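Local coordinates for 5' nucleotidase family protein (Staphylococcus aureus subsp. aureus, PDB 4Q7F) that belongs to the 5'-nucleotidase family, pairing a calcineurin-like phosphoesterase domain that holds manganese and magnesium ions with a 5'-nucleotidase C-terminal domain, at residues Leu400-Val413 and Ile444-Met457. Numbering follows the deposited sequence.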
loop_
_atom_site.group_PDB
_atom_site.type_symbol
_atom_site.label_atom_id
_atom_site.label_comp_id
_atom_site.label_asym_id
_atom_site.label_seq_id
_atom_site.Cartn_x
_atom_site.Cartn_y
_atom_site.Cartn_z
ATOM N N LEU A 400 -12.572 -22.588 6.226
ATOM C CA LEU A 400 -11.271 -22.442 6.869
ATOM C C LEU A 400 -10.216 -23.084 5.981
ATOM O O LEU A 400 -9.161 -22.519 5.776
ATOM C CB LEU A 400 -11.240 -23.097 8.236
ATOM C CG LEU A 400 -9.877 -23.133 8.927
ATOM C CD1 LEU A 400 -9.294 -21.727 9.050
ATOM C CD2 LEU A 400 -10.007 -23.781 10.300
ATOM N N LYS A 401 -10.496 -24.279 5.475
ATOM C CA LYS A 401 -9.543 -24.936 4.590
ATOM C C LYS A 401 -9.280 -24.102 3.343
ATOM O O LYS A 401 -8.170 -24.097 2.854
ATOM C CB LYS A 401 -10.004 -26.335 4.192
ATOM C CG LYS A 401 -9.038 -27.035 3.249
ATOM C CD LYS A 401 -9.441 -28.492 3.061
ATOM C CE LYS A 401 -8.516 -29.217 2.106
ATOM N NZ LYS A 401 -8.642 -28.732 0.712
ATOM N N GLU A 402 -10.305 -23.457 2.799
ATOM C CA GLU A 402 -10.139 -22.624 1.610
ATOM C C GLU A 402 -9.179 -21.471 1.879
ATOM O O GLU A 402 -8.418 -21.062 1.010
ATOM C CB GLU A 402 -11.478 -22.028 1.159
ATOM C CG GLU A 402 -12.405 -23.021 0.530
ATOM C CD GLU A 402 -13.706 -22.385 0.078
ATOM O OE1 GLU A 402 -13.791 -21.140 0.009
ATOM O OE2 GLU A 402 -14.639 -23.145 -0.191
ATOM N N ALA A 403 -9.245 -20.928 3.086
ATOM C CA ALA A 403 -8.365 -19.829 3.459
ATOM C C ALA A 403 -6.936 -20.371 3.583
ATOM O O ALA A 403 -6.030 -19.782 3.072
ATOM C CB ALA A 403 -8.810 -19.205 4.766
ATOM N N ILE A 404 -6.750 -21.543 4.193
ATOM C CA ILE A 404 -5.379 -22.067 4.335
ATOM C C ILE A 404 -4.845 -22.444 2.944
ATOM O O ILE A 404 -3.664 -22.310 2.696
ATOM C CB ILE A 404 -5.274 -23.238 5.338
ATOM C CG1 ILE A 404 -5.737 -22.791 6.725
ATOM C CG2 ILE A 404 -3.837 -23.700 5.468
ATOM C CD1 ILE A 404 -5.894 -23.911 7.745
ATOM N N GLU A 405 -5.713 -22.900 2.039
ATOM C CA GLU A 405 -5.269 -23.237 0.684
ATOM C C GLU A 405 -4.830 -21.944 -0.059
ATOM O O GLU A 405 -3.911 -21.960 -0.877
ATOM C CB GLU A 405 -6.380 -23.942 -0.086
ATOM C CG GLU A 405 -6.725 -25.350 0.407
ATOM C CD GLU A 405 -5.692 -26.406 0.049
ATOM O OE1 GLU A 405 -4.655 -26.047 -0.519
ATOM O OE2 GLU A 405 -5.900 -27.639 0.339
ATOM N N ARG A 406 -5.473 -20.828 0.245
ATOM C CA ARG A 406 -5.113 -19.554 -0.416
ATOM C C ARG A 406 -3.686 -19.191 0.014
ATOM O O ARG A 406 -2.835 -18.950 -0.837
ATOM C CB ARG A 406 -6.099 -18.459 -0.109
ATOM C CG ARG A 406 -5.631 -17.035 -0.483
ATOM C CD ARG A 406 -5.166 -16.874 -1.925
ATOM N NE ARG A 406 -4.682 -15.503 -2.158
ATOM C CZ ARG A 406 -3.875 -15.137 -3.149
ATOM N NH1 ARG A 406 -3.436 -16.034 -4.046
ATOM N NH2 ARG A 406 -3.497 -13.866 -3.246
ATOM N N SER A 407 -3.427 -19.206 1.322
ATOM C CA SER A 407 -2.097 -18.955 1.849
ATOM C C SER A 407 -1.084 -19.931 1.250
ATOM O O SER A 407 -0.015 -19.510 0.898
ATOM C CB SER A 407 -2.070 -19.068 3.380
ATOM O OG SER A 407 -3.005 -18.180 3.969
ATOM N N ALA A 408 -1.414 -21.238 1.169
ATOM C CA ALA A 408 -0.512 -22.258 0.618
ATOM C C ALA A 408 -0.088 -22.003 -0.842
ATOM O O ALA A 408 0.914 -22.577 -1.315
ATOM C CB ALA A 408 -1.118 -23.692 0.783
ATOM N N GLU A 409 -0.839 -21.163 -1.551
ATOM C CA GLU A 409 -0.510 -20.757 -2.929
ATOM C C GLU A 409 0.771 -19.921 -2.972
ATOM O O GLU A 409 1.367 -19.742 -4.027
ATOM C CB GLU A 409 -1.633 -19.929 -3.553
ATOM C CG GLU A 409 -2.922 -20.694 -3.770
ATOM C CD GLU A 409 -4.034 -19.815 -4.287
ATOM O OE1 GLU A 409 -3.742 -18.663 -4.742
ATOM O OE2 GLU A 409 -5.200 -20.252 -4.225
ATOM N N TYR A 410 1.157 -19.395 -1.810
ATOM C CA TYR A 410 2.378 -18.611 -1.642
ATOM C C TYR A 410 3.625 -19.403 -1.986
ATOM O O TYR A 410 4.621 -18.831 -2.343
ATOM C CB TYR A 410 2.494 -18.173 -0.174
ATOM C CG TYR A 410 3.733 -17.405 0.165
ATOM C CD1 TYR A 410 3.891 -16.091 -0.263
ATOM C CD2 TYR A 410 4.734 -17.960 0.947
ATOM C CE1 TYR A 410 5.008 -15.362 0.067
ATOM C CE2 TYR A 410 5.861 -17.233 1.269
ATOM C CZ TYR A 410 5.991 -15.940 0.822
ATOM O OH TYR A 410 7.109 -15.227 1.159
ATOM N N PHE A 411 3.569 -20.725 -1.863
ATOM C CA PHE A 411 4.720 -21.556 -2.113
ATOM C C PHE A 411 4.720 -22.222 -3.483
ATOM O O PHE A 411 3.681 -22.392 -4.124
ATOM C CB PHE A 411 4.821 -22.683 -1.064
ATOM C CG PHE A 411 4.952 -22.199 0.354
ATOM C CD1 PHE A 411 6.154 -21.710 0.826
ATOM C CD2 PHE A 411 3.882 -22.273 1.223
ATOM C CE1 PHE A 411 6.277 -21.268 2.132
ATOM C CE2 PHE A 411 3.995 -21.833 2.526
ATOM C CZ PHE A 411 5.190 -21.330 2.983
ATOM N N ASP A 412 5.929 -22.570 -3.922
ATOM C CA ASP A 412 6.142 -23.321 -5.141
ATOM C C ASP A 412 7.400 -24.145 -4.887
ATOM O O ASP A 412 8.003 -24.039 -3.830
ATOM C CB ASP A 412 6.302 -22.416 -6.359
ATOM C CG ASP A 412 6.338 -23.200 -7.661
ATOM O OD1 ASP A 412 5.928 -24.399 -7.668
ATOM O OD2 ASP A 412 6.788 -22.633 -8.679
ATOM N N VAL A 413 7.762 -25.004 -5.822
ATOM C CA VAL A 413 8.958 -25.811 -5.688
ATOM C C VAL A 413 9.944 -25.424 -6.788
ATOM O O VAL A 413 9.592 -25.400 -7.957
ATOM C CB VAL A 413 8.635 -27.320 -5.796
ATOM C CG1 VAL A 413 9.910 -28.157 -5.832
ATOM C CG2 VAL A 413 7.731 -27.746 -4.649
ATOM N N ILE A 444 1.143 -28.535 4.702
ATOM C CA ILE A 444 1.029 -28.035 3.341
ATOM C C ILE A 444 1.952 -28.856 2.452
ATOM O O ILE A 444 3.131 -28.976 2.748
ATOM C CB ILE A 444 1.411 -26.541 3.241
ATOM C CG1 ILE A 444 0.380 -25.664 3.972
ATOM C CG2 ILE A 444 1.475 -26.145 1.784
ATOM C CD1 ILE A 444 0.764 -24.170 4.050
ATOM N N HIS A 445 1.406 -29.427 1.384
ATOM C CA HIS A 445 2.162 -30.211 0.401
ATOM C C HIS A 445 2.277 -29.377 -0.867
ATOM O O HIS A 445 1.388 -29.396 -1.708
ATOM C CB HIS A 445 1.452 -31.532 0.095
ATOM C CG HIS A 445 1.525 -32.525 1.209
ATOM N ND1 HIS A 445 2.618 -33.336 1.401
ATOM C CD2 HIS A 445 0.654 -32.832 2.198
ATOM C CE1 HIS A 445 2.423 -34.103 2.457
ATOM N NE2 HIS A 445 1.234 -33.824 2.951
ATOM N N VAL A 446 3.395 -28.676 -1.012
ATOM C CA VAL A 446 3.589 -27.715 -2.127
ATOM C C VAL A 446 3.619 -28.391 -3.511
ATOM O O VAL A 446 3.215 -27.804 -4.483
ATOM C CB VAL A 446 4.840 -26.845 -1.882
ATOM C CG1 VAL A 446 4.936 -25.716 -2.916
ATOM C CG2 VAL A 446 4.777 -26.255 -0.472
ATOM N N GLY A 447 4.025 -29.648 -3.571
ATOM C CA GLY A 447 4.063 -30.366 -4.847
ATOM C C GLY A 447 2.679 -30.702 -5.407
ATOM O O GLY A 447 2.566 -31.125 -6.550
ATOM N N ARG A 448 1.625 -30.528 -4.608
ATOM C CA ARG A 448 0.256 -30.854 -5.049
ATOM C C ARG A 448 -0.426 -29.640 -5.662
ATOM O O ARG A 448 -0.025 -28.517 -5.380
ATOM C CB ARG A 448 -0.532 -31.407 -3.870
ATOM C CG ARG A 448 0.116 -32.684 -3.325
ATOM C CD ARG A 448 -0.562 -33.189 -2.083
ATOM N NE ARG A 448 0.179 -34.305 -1.515
ATOM C CZ ARG A 448 -0.223 -35.026 -0.473
ATOM N NH1 ARG A 448 -1.390 -34.758 0.133
ATOM N NH2 ARG A 448 0.534 -36.028 -0.046
ATOM N N PRO A 449 -1.470 -29.851 -6.487
ATOM C CA PRO A 449 -2.087 -28.702 -7.133
ATOM C C PRO A 449 -2.656 -27.710 -6.143
ATOM O O PRO A 449 -3.104 -28.093 -5.056
ATOM C CB PRO A 449 -3.197 -29.326 -7.979
ATOM C CG PRO A 449 -2.704 -30.701 -8.269
ATOM C CD PRO A 449 -1.997 -31.124 -7.013
ATOM N N LYS A 450 -2.612 -26.437 -6.513
ATOM C CA LYS A 450 -3.149 -25.382 -5.677
ATOM C C LYS A 450 -4.601 -25.693 -5.368
ATOM O O LYS A 450 -5.320 -26.204 -6.229
ATOM C CB LYS A 450 -3.023 -24.004 -6.376
ATOM C CG LYS A 450 -1.585 -23.579 -6.570
ATOM C CD LYS A 450 -1.454 -22.154 -7.141
ATOM C CE LYS A 450 0.010 -21.718 -7.205
ATOM N NZ LYS A 450 0.172 -20.303 -7.678
ATOM N N GLY A 451 -5.025 -25.403 -4.138
ATOM C CA GLY A 451 -6.381 -25.701 -3.727
ATOM C C GLY A 451 -6.539 -27.105 -3.095
ATOM O O GLY A 451 -7.594 -27.420 -2.541
ATOM N N GLN A 452 -5.528 -27.968 -3.191
ATOM C CA GLN A 452 -5.615 -29.270 -2.535
ATOM C C GLN A 452 -4.306 -29.674 -1.867
ATOM O O GLN A 452 -3.968 -30.852 -1.760
ATOM C CB GLN A 452 -6.118 -30.342 -3.492
ATOM C CG GLN A 452 -5.231 -30.641 -4.666
ATOM C CD GLN A 452 -5.925 -31.546 -5.649
ATOM O OE1 GLN A 452 -5.690 -32.756 -5.677
ATOM N NE2 GLN A 452 -6.847 -30.982 -6.407
ATOM N N ARG A 453 -3.643 -28.671 -1.322
ATOM C CA ARG A 453 -2.353 -28.815 -0.681
ATOM C C ARG A 453 -2.415 -28.932 0.826
ATOM O O ARG A 453 -1.392 -29.231 1.432
ATOM C CB ARG A 453 -1.489 -27.554 -0.975
ATOM C CG ARG A 453 -1.113 -27.339 -2.433
ATOM C CD ARG A 453 -0.287 -26.064 -2.632
ATOM N NE ARG A 453 0.347 -26.034 -3.959
ATOM C CZ ARG A 453 1.080 -25.029 -4.431
ATOM N NH1 ARG A 453 1.309 -23.964 -3.697
ATOM N NH2 ARG A 453 1.620 -25.119 -5.633
ATOM N N VAL A 454 -3.559 -28.617 1.436
ATOM C CA VAL A 454 -3.664 -28.623 2.896
ATOM C C VAL A 454 -4.178 -29.990 3.387
ATOM O O VAL A 454 -5.176 -30.450 2.920
ATOM C CB VAL A 454 -4.575 -27.511 3.395
ATOM C CG1 VAL A 454 -4.689 -27.546 4.916
ATOM C CG2 VAL A 454 -4.053 -26.145 2.946
ATOM N N SER A 455 -3.436 -30.596 4.307
ATOM C CA SER A 455 -3.738 -31.904 4.881
ATOM C C SER A 455 -3.583 -31.872 6.389
ATOM O O SER A 455 -3.016 -30.924 6.960
ATOM C CB SER A 455 -2.768 -32.942 4.330
ATOM O OG SER A 455 -3.010 -33.199 2.965
ATOM N N ASN A 456 -4.101 -32.920 7.015
ATOM C CA ASN A 456 -3.974 -33.152 8.453
ATOM C C ASN A 456 -4.493 -32.026 9.360
ATOM O O ASN A 456 -3.920 -31.790 10.433
ATOM C CB ASN A 456 -2.496 -33.419 8.769
ATOM C CG ASN A 456 -1.893 -34.501 7.890
ATOM O OD1 ASN A 456 -0.923 -34.245 7.155
ATOM N ND2 ASN A 456 -2.481 -35.720 7.929
HETATM N N MSE A 457 -5.586 -31.368 8.969
HETATM C CA MSE A 457 -6.091 -30.226 9.762
HETATM C C MSE A 457 -6.665 -30.672 11.088
HETATM O O MSE A 457 -7.494 -31.556 11.125
HETATM C CB MSE A 457 -7.178 -29.460 9.021
HETATM C CG MSE A 457 -6.655 -28.660 7.851
HETATM SE SE MSE A 457 -8.156 -27.613 7.117
HETATM C CE MSE A 457 -8.455 -26.455 8.654
HETATM O O HOH W 1 -3.365 -24.355 -2.212
HETATM O O HOH W 2 -1.709 -18.244 -6.864
HETATM O O HOH W 3 3.177 -23.063 -7.136
#
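I444 begins the contact by laying CG2 and CD1 against A408 CB, the nearer of the two, CG2, at 3.7 Å. Two residues on, V446 sets both methyls against F411 CB; CG1, anti to its own backbone N (chi1 -172°), also reaches the D412 backbone and V413 CG2. Past the turn H445-R448, K450 runs its CD across E409 CG at about a right angle; its ammonium pairs with D423, and a water links it to E409 OE1. At G451 another water accepts from the backbone N and donates to both O and OE1 of E405. R453 then shows how one buried arginine can gather the carbonyls of a turn, the type I turn A408-F411. Its NH1 gives bonds to A408 O (2.8 Å) and F411 O (2.9 Å), the first lying in the guanidinium plane, and NE to R448 O, together with these, holds the group's rotation. K450 CG covers the centre of one face and V446 CG1 the rim of the other. E405, bent at chi2 (-74°), turns its carboxylate onto the backbone: R453 N meets the syn lone pair of OE1 at 2.9 Å, and V454 N approaches OE2 at 2.8 Å from above the plane. K401 NZ meets OE2 on its anti side, slightly out of the plane and across it from V454 N, in a salt bridge, which probably stabilises the buried carboxylate's negative charge. V454 CG2 packs on I404 CG2 (3.5 Å), and the selenomethionine M457 brings its CE against both L400 CD2 and I404 CD1. Here helix 397-408 and the turn after it pack on a beta hairpin, strands 441-445 and 454-459, and its connecting loop, within the 5'-nucleotidase C-terminal domain, with a glutamate carboxylate bridging consecutive backbone amides.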